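PDB 7COI: carbonic anhydrase from Neosartorya fumigata, which probably catalyses the reversible hydration of carbon dioxide to hydrogencarbonate and a proton, as a beta-class carbonic anhydrase with one zinc ion per subunit. Local coordinates for residues Ile172-Gly186 with Arg216-Val228. Sequence-based numbering, arbitrary orientation.
Sequences ICGHTKCGGVAAALG and RDEAVVRLAELNV. With ZN (zinc ion), chain F; ACT (acetate ion), chain E.
Leu185 drops as a knob into a hole on helix 216-228 made by Arg216, Ala219, Val220 and Leu223. Its CB lies 3.7 Å from Arg216 NH2, beside a bent, poorly ordered side chain that it meets obliquely. One bond on, CG meets Leu223 CD2 at 3.6 Å, the two leucines reaching toward each other tip to tip. From there the branches part: CD1 settles against Val220 CG2 and the CB of Ala219, while CD2 stays with Leu223 CD2. A turn earlier, Val181 sends CG1 anti to its own backbone N (chi1 171°), which brings that methyl to 3.3 Å from Val220 O and against Leu223 CB; CG2 turns to Ala224. The helices cross at 109°. Strand 172-175 instead runs nearly antiparallel to helix 216-228, and Val228 CG2 presses on its backbone, 3.4 Å from Gly174 N, where the glycine leaves room for the methyl. On the solvent-facing side, Lys177 NZ and Asp217 OD1 form a long salt bridge of 4.0 Å, with a water donating to OD1 and weakly accepting from NZ. The strand end and the turn after it carry two zinc ligands, His175 NE2 at 2.1 Å and Cys178 SG at 2.3 Å from the zinc ion; Cys119 and, in this crystal, an oxygen of an acetate probably from the crystallisation liquor complete the site. Cys178 is also the N-cap, its SG weakly accepting from Val181 N. No direct hydrogen bond joins the segments: apolar contacts predominate, backing the zinc-bearing strand-to-helix turn with a greasy helix face, and the one charged pair is long and water-bridged.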
loop_
_atom_site.group_PDB
_atom_site.type_symbol
_atom_site.label_atom_id
_atom_site.label_comp_id
_atom_site.label_asym_id
_atom_site.label_seq_id
_atom_site.Cartn_x
_atom_site.Cartn_y
_atom_site.Cartn_z
ATOM N N ILE A 172 9.068 -19.051 -5.206
ATOM C CA ILE A 172 7.803 -18.824 -4.479
ATOM C C ILE A 172 7.403 -20.176 -3.943
ATOM O O ILE A 172 7.201 -21.116 -4.741
ATOM C CB ILE A 172 6.708 -18.158 -5.332
ATOM C CG1 ILE A 172 7.165 -16.807 -5.865
ATOM C CG2 ILE A 172 5.429 -18.035 -4.515
ATOM C CD1 ILE A 172 6.144 -16.141 -6.781
ATOM N N CYS A 173 7.269 -20.264 -2.627
ATOM C CA CYS A 173 6.925 -21.509 -1.930
ATOM C C CYS A 173 5.603 -21.311 -1.214
ATOM O O CYS A 173 5.549 -20.528 -0.264
ATOM C CB CYS A 173 8.052 -21.918 -0.988
ATOM S SG CYS A 173 7.723 -23.515 -0.209
ATOM N N GLY A 174 4.576 -22.020 -1.683
ATOM C CA GLY A 174 3.319 -22.214 -0.942
ATOM C C GLY A 174 3.405 -23.448 -0.070
ATOM O O GLY A 174 4.453 -24.123 -0.061
ATOM N N HIS A 175 2.366 -23.747 0.705
ATOM C CA HIS A 175 2.481 -24.913 1.614
ATOM C C HIS A 175 1.089 -25.489 1.838
ATOM O O HIS A 175 0.069 -24.811 1.599
ATOM C CB HIS A 175 3.269 -24.593 2.895
ATOM C CG HIS A 175 2.488 -23.666 3.745
ATOM N ND1 HIS A 175 1.794 -24.119 4.861
ATOM C CD2 HIS A 175 2.219 -22.349 3.605
ATOM C CE1 HIS A 175 1.137 -23.130 5.403
ATOM N NE2 HIS A 175 1.418 -22.058 4.664
ATOM N N THR A 176 1.068 -26.753 2.232
ATOM C CA THR A 176 -0.167 -27.458 2.621
ATOM C C THR A 176 -0.625 -26.888 3.963
ATOM O O THR A 176 0.239 -26.443 4.783
ATOM C CB THR A 176 0.066 -28.979 2.627
ATOM O OG1 THR A 176 0.992 -29.295 3.667
ATOM C CG2 THR A 176 0.579 -29.475 1.300
ATOM N N LYS A 177 -1.929 -26.942 4.219
ATOM C CA LYS A 177 -2.539 -26.475 5.497
ATOM C C LYS A 177 -2.293 -24.966 5.688
ATOM O O LYS A 177 -2.054 -24.555 6.823
ATOM C CB LYS A 177 -1.971 -27.269 6.667
ATOM C CG LYS A 177 -1.995 -28.786 6.475
ATOM C CD LYS A 177 -3.385 -29.336 6.497
ATOM C CE LYS A 177 -3.963 -29.382 7.902
ATOM N NZ LYS A 177 -5.380 -28.931 7.982
ATOM N N CYS A 178 -2.302 -24.191 4.610
ATOM C CA CYS A 178 -2.101 -22.707 4.665
ATOM C C CYS A 178 -3.381 -22.051 5.157
ATOM O O CYS A 178 -4.374 -22.091 4.428
ATOM C CB CYS A 178 -1.675 -22.140 3.316
ATOM S SG CYS A 178 -1.328 -20.365 3.419
ATOM N N GLY A 179 -3.331 -21.413 6.336
ATOM C CA GLY A 179 -4.459 -20.667 6.937
ATOM C C GLY A 179 -4.930 -19.500 6.090
ATOM O O GLY A 179 -6.114 -19.195 6.134
ATOM N N GLY A 180 -4.062 -18.838 5.330
ATOM C CA GLY A 180 -4.467 -17.729 4.457
ATOM C C GLY A 180 -5.228 -18.245 3.271
ATOM O O GLY A 180 -6.275 -17.703 2.919
ATOM N N VAL A 181 -4.749 -19.329 2.673
ATOM C CA VAL A 181 -5.489 -19.975 1.554
ATOM C C VAL A 181 -6.855 -20.439 2.092
ATOM O O VAL A 181 -7.888 -20.180 1.433
ATOM C CB VAL A 181 -4.652 -21.112 0.959
ATOM C CG1 VAL A 181 -5.476 -21.931 -0.024
ATOM C CG2 VAL A 181 -3.389 -20.554 0.303
ATOM N N ALA A 182 -6.890 -21.099 3.245
ATOM C CA ALA A 182 -8.172 -21.587 3.832
ATOM C C ALA A 182 -9.126 -20.405 4.100
ATOM O O ALA A 182 -10.343 -20.500 3.812
ATOM C CB ALA A 182 -7.914 -22.401 5.068
ATOM N N ALA A 183 -8.622 -19.292 4.633
ATOM C CA ALA A 183 -9.443 -18.089 4.904
ATOM C C ALA A 183 -10.121 -17.633 3.605
ATOM O O ALA A 183 -11.328 -17.272 3.631
ATOM C CB ALA A 183 -8.583 -17.008 5.498
ATOM N N ALA A 184 -9.390 -17.633 2.479
ATOM C CA ALA A 184 -9.922 -17.170 1.185
ATOM C C ALA A 184 -11.059 -18.087 0.698
ATOM O O ALA A 184 -11.897 -17.623 -0.077
ATOM C CB ALA A 184 -8.822 -17.060 0.159
ATOM N N LEU A 185 -11.056 -19.364 1.088
ATOM C CA LEU A 185 -12.115 -20.334 0.680
ATOM C C LEU A 185 -13.326 -20.254 1.628
ATOM O O LEU A 185 -14.366 -20.896 1.319
ATOM C CB LEU A 185 -11.506 -21.742 0.681
ATOM C CG LEU A 185 -10.576 -22.035 -0.493
ATOM C CD1 LEU A 185 -9.676 -23.239 -0.188
ATOM C CD2 LEU A 185 -11.373 -22.249 -1.775
ATOM N N GLY A 186 -13.205 -19.551 2.748
ATOM C CA GLY A 186 -14.316 -19.249 3.690
ATOM C C GLY A 186 -15.008 -17.933 3.346
ATOM O O GLY A 186 -14.593 -17.263 2.400
ATOM N N ARG A 216 -12.439 -30.268 0.940
ATOM C CA ARG A 216 -11.904 -29.034 1.576
ATOM C C ARG A 216 -10.376 -29.124 1.554
ATOM O O ARG A 216 -9.738 -28.122 1.166
ATOM C CB ARG A 216 -12.510 -28.814 2.968
ATOM C CG ARG A 216 -11.608 -28.157 4.007
ATOM C CD ARG A 216 -11.071 -26.769 3.716
ATOM N NE ARG A 216 -12.028 -25.747 3.295
ATOM C CZ ARG A 216 -12.189 -24.548 3.861
ATOM N NH1 ARG A 216 -11.486 -24.199 4.928
ATOM N NH2 ARG A 216 -13.078 -23.700 3.363
ATOM N N ASP A 217 -9.790 -30.263 1.938
ATOM C CA ASP A 217 -8.309 -30.342 2.055
ATOM C C ASP A 217 -7.677 -30.264 0.662
ATOM O O ASP A 217 -6.634 -29.614 0.566
ATOM C CB ASP A 217 -7.863 -31.534 2.901
ATOM C CG ASP A 217 -7.856 -31.190 4.385
ATOM O OD1 ASP A 217 -7.368 -30.098 4.714
ATOM O OD2 ASP A 217 -8.347 -31.996 5.194
ATOM N N GLU A 218 -8.280 -30.889 -0.347
ATOM C CA GLU A 218 -7.763 -30.856 -1.741
ATOM C C GLU A 218 -7.895 -29.424 -2.278
ATOM O O GLU A 218 -6.997 -29.012 -2.998
ATOM C CB GLU A 218 -8.543 -31.780 -2.678
ATOM C CG GLU A 218 -8.293 -33.263 -2.499
ATOM C CD GLU A 218 -9.192 -34.132 -3.385
ATOM O OE1 GLU A 218 -10.435 -33.869 -3.463
ATOM O OE2 GLU A 218 -8.651 -35.071 -4.028
ATOM N N ALA A 219 -8.984 -28.712 -1.974
ATOM C CA ALA A 219 -9.231 -27.325 -2.447
ATOM C C ALA A 219 -8.162 -26.391 -1.878
ATOM O O ALA A 219 -7.673 -25.526 -2.635
ATOM C CB ALA A 219 -10.615 -26.846 -2.064
ATOM N N VAL A 220 -7.782 -26.577 -0.616
ATOM C CA VAL A 220 -6.750 -25.740 0.056
ATOM C C VAL A 220 -5.425 -25.980 -0.662
ATOM O O VAL A 220 -4.733 -25.024 -0.928
ATOM C CB VAL A 220 -6.654 -26.010 1.567
ATOM C CG1 VAL A 220 -5.393 -25.424 2.179
ATOM C CG2 VAL A 220 -7.889 -25.505 2.298
ATOM N N VAL A 221 -5.099 -27.225 -1.019
ATOM C CA VAL A 221 -3.861 -27.522 -1.783
ATOM C C VAL A 221 -3.981 -26.920 -3.175
ATOM O O VAL A 221 -2.996 -26.327 -3.607
ATOM C CB VAL A 221 -3.579 -29.037 -1.834
ATOM C CG1 VAL A 221 -2.514 -29.397 -2.862
ATOM C CG2 VAL A 221 -3.190 -29.533 -0.452
ATOM N N ARG A 222 -5.100 -27.097 -3.874
ATOM C CA ARG A 222 -5.247 -26.660 -5.283
ATOM C C ARG A 222 -5.117 -25.145 -5.318
ATOM O O ARG A 222 -4.383 -24.631 -6.157
ATOM C CB ARG A 222 -6.589 -27.080 -5.888
ATOM C CG ARG A 222 -6.763 -26.694 -7.354
ATOM C CD ARG A 222 -5.707 -27.220 -8.297
ATOM N NE ARG A 222 -5.768 -28.683 -8.260
ATOM C CZ ARG A 222 -6.687 -29.456 -8.864
ATOM N NH1 ARG A 222 -7.647 -28.941 -9.617
ATOM N NH2 ARG A 222 -6.633 -30.766 -8.709
ATOM N N LEU A 223 -5.803 -24.459 -4.424
ATOM C CA LEU A 223 -5.755 -22.974 -4.412
ATOM C C LEU A 223 -4.340 -22.525 -4.029
ATOM O O LEU A 223 -3.883 -21.511 -4.583
ATOM C CB LEU A 223 -6.818 -22.428 -3.457
ATOM C CG LEU A 223 -6.922 -20.906 -3.440
ATOM C CD1 LEU A 223 -7.075 -20.325 -4.831
ATOM C CD2 LEU A 223 -8.069 -20.461 -2.569
ATOM N N ALA A 224 -3.651 -23.224 -3.132
ATOM C CA ALA A 224 -2.243 -22.922 -2.773
ATOM C C ALA A 224 -1.371 -23.024 -4.020
ATOM O O ALA A 224 -0.531 -22.191 -4.229
ATOM C CB ALA A 224 -1.770 -23.838 -1.666
ATOM N N GLU A 225 -1.569 -24.058 -4.850
ATOM C CA GLU A 225 -0.808 -24.233 -6.121
ATOM C C GLU A 225 -1.154 -23.113 -7.100
ATOM O O GLU A 225 -0.231 -22.594 -7.733
ATOM C CB GLU A 225 -1.130 -25.572 -6.790
ATOM C CG GLU A 225 -0.728 -26.749 -5.936
ATOM C CD GLU A 225 -1.152 -28.106 -6.467
ATOM O OE1 GLU A 225 -2.114 -28.155 -7.250
ATOM O OE2 GLU A 225 -0.544 -29.107 -6.053
ATOM N N LEU A 226 -2.443 -22.814 -7.274
ATOM C CA LEU A 226 -2.893 -21.751 -8.205
ATOM C C LEU A 226 -2.296 -20.414 -7.747
ATOM O O LEU A 226 -1.861 -19.635 -8.598
ATOM C CB LEU A 226 -4.419 -21.707 -8.246
ATOM C CG LEU A 226 -5.094 -22.875 -8.974
ATOM C CD1 LEU A 226 -6.562 -22.800 -8.688
ATOM C CD2 LEU A 226 -4.790 -22.842 -10.465
ATOM N N ASN A 227 -2.185 -20.212 -6.438
ATOM C CA ASN A 227 -1.609 -18.966 -5.853
ATOM C C ASN A 227 -0.121 -18.875 -6.172
ATOM O O ASN A 227 0.374 -17.762 -6.521
ATOM C CB ASN A 227 -1.910 -18.904 -4.361
ATOM C CG ASN A 227 -1.399 -17.630 -3.738
ATOM O OD1 ASN A 227 -1.650 -16.555 -4.281
ATOM N ND2 ASN A 227 -0.650 -17.767 -2.641
ATOM N N VAL A 228 0.624 -19.986 -6.059
ATOM C CA VAL A 228 2.072 -19.982 -6.390
ATOM C C VAL A 228 2.195 -19.653 -7.877
ATOM O O VAL A 228 3.024 -18.832 -8.240
ATOM C CB VAL A 228 2.749 -21.323 -6.032
ATOM C CG1 VAL A 228 4.143 -21.404 -6.626
ATOM C CG2 VAL A 228 2.782 -21.547 -4.511
HETATM ZN ZN ZN F . 0.408 -20.191 4.938
HETATM C C ACT E . -0.456 -19.255 7.702
HETATM O O ACT E . -0.080 -19.499 8.844
HETATM O OXT ACT E . -0.433 -20.356 6.735
HETATM C CH3 ACT E . -0.924 -17.874 7.234
HETATM O O HOH W 1 -5.810 -27.772 4.878
#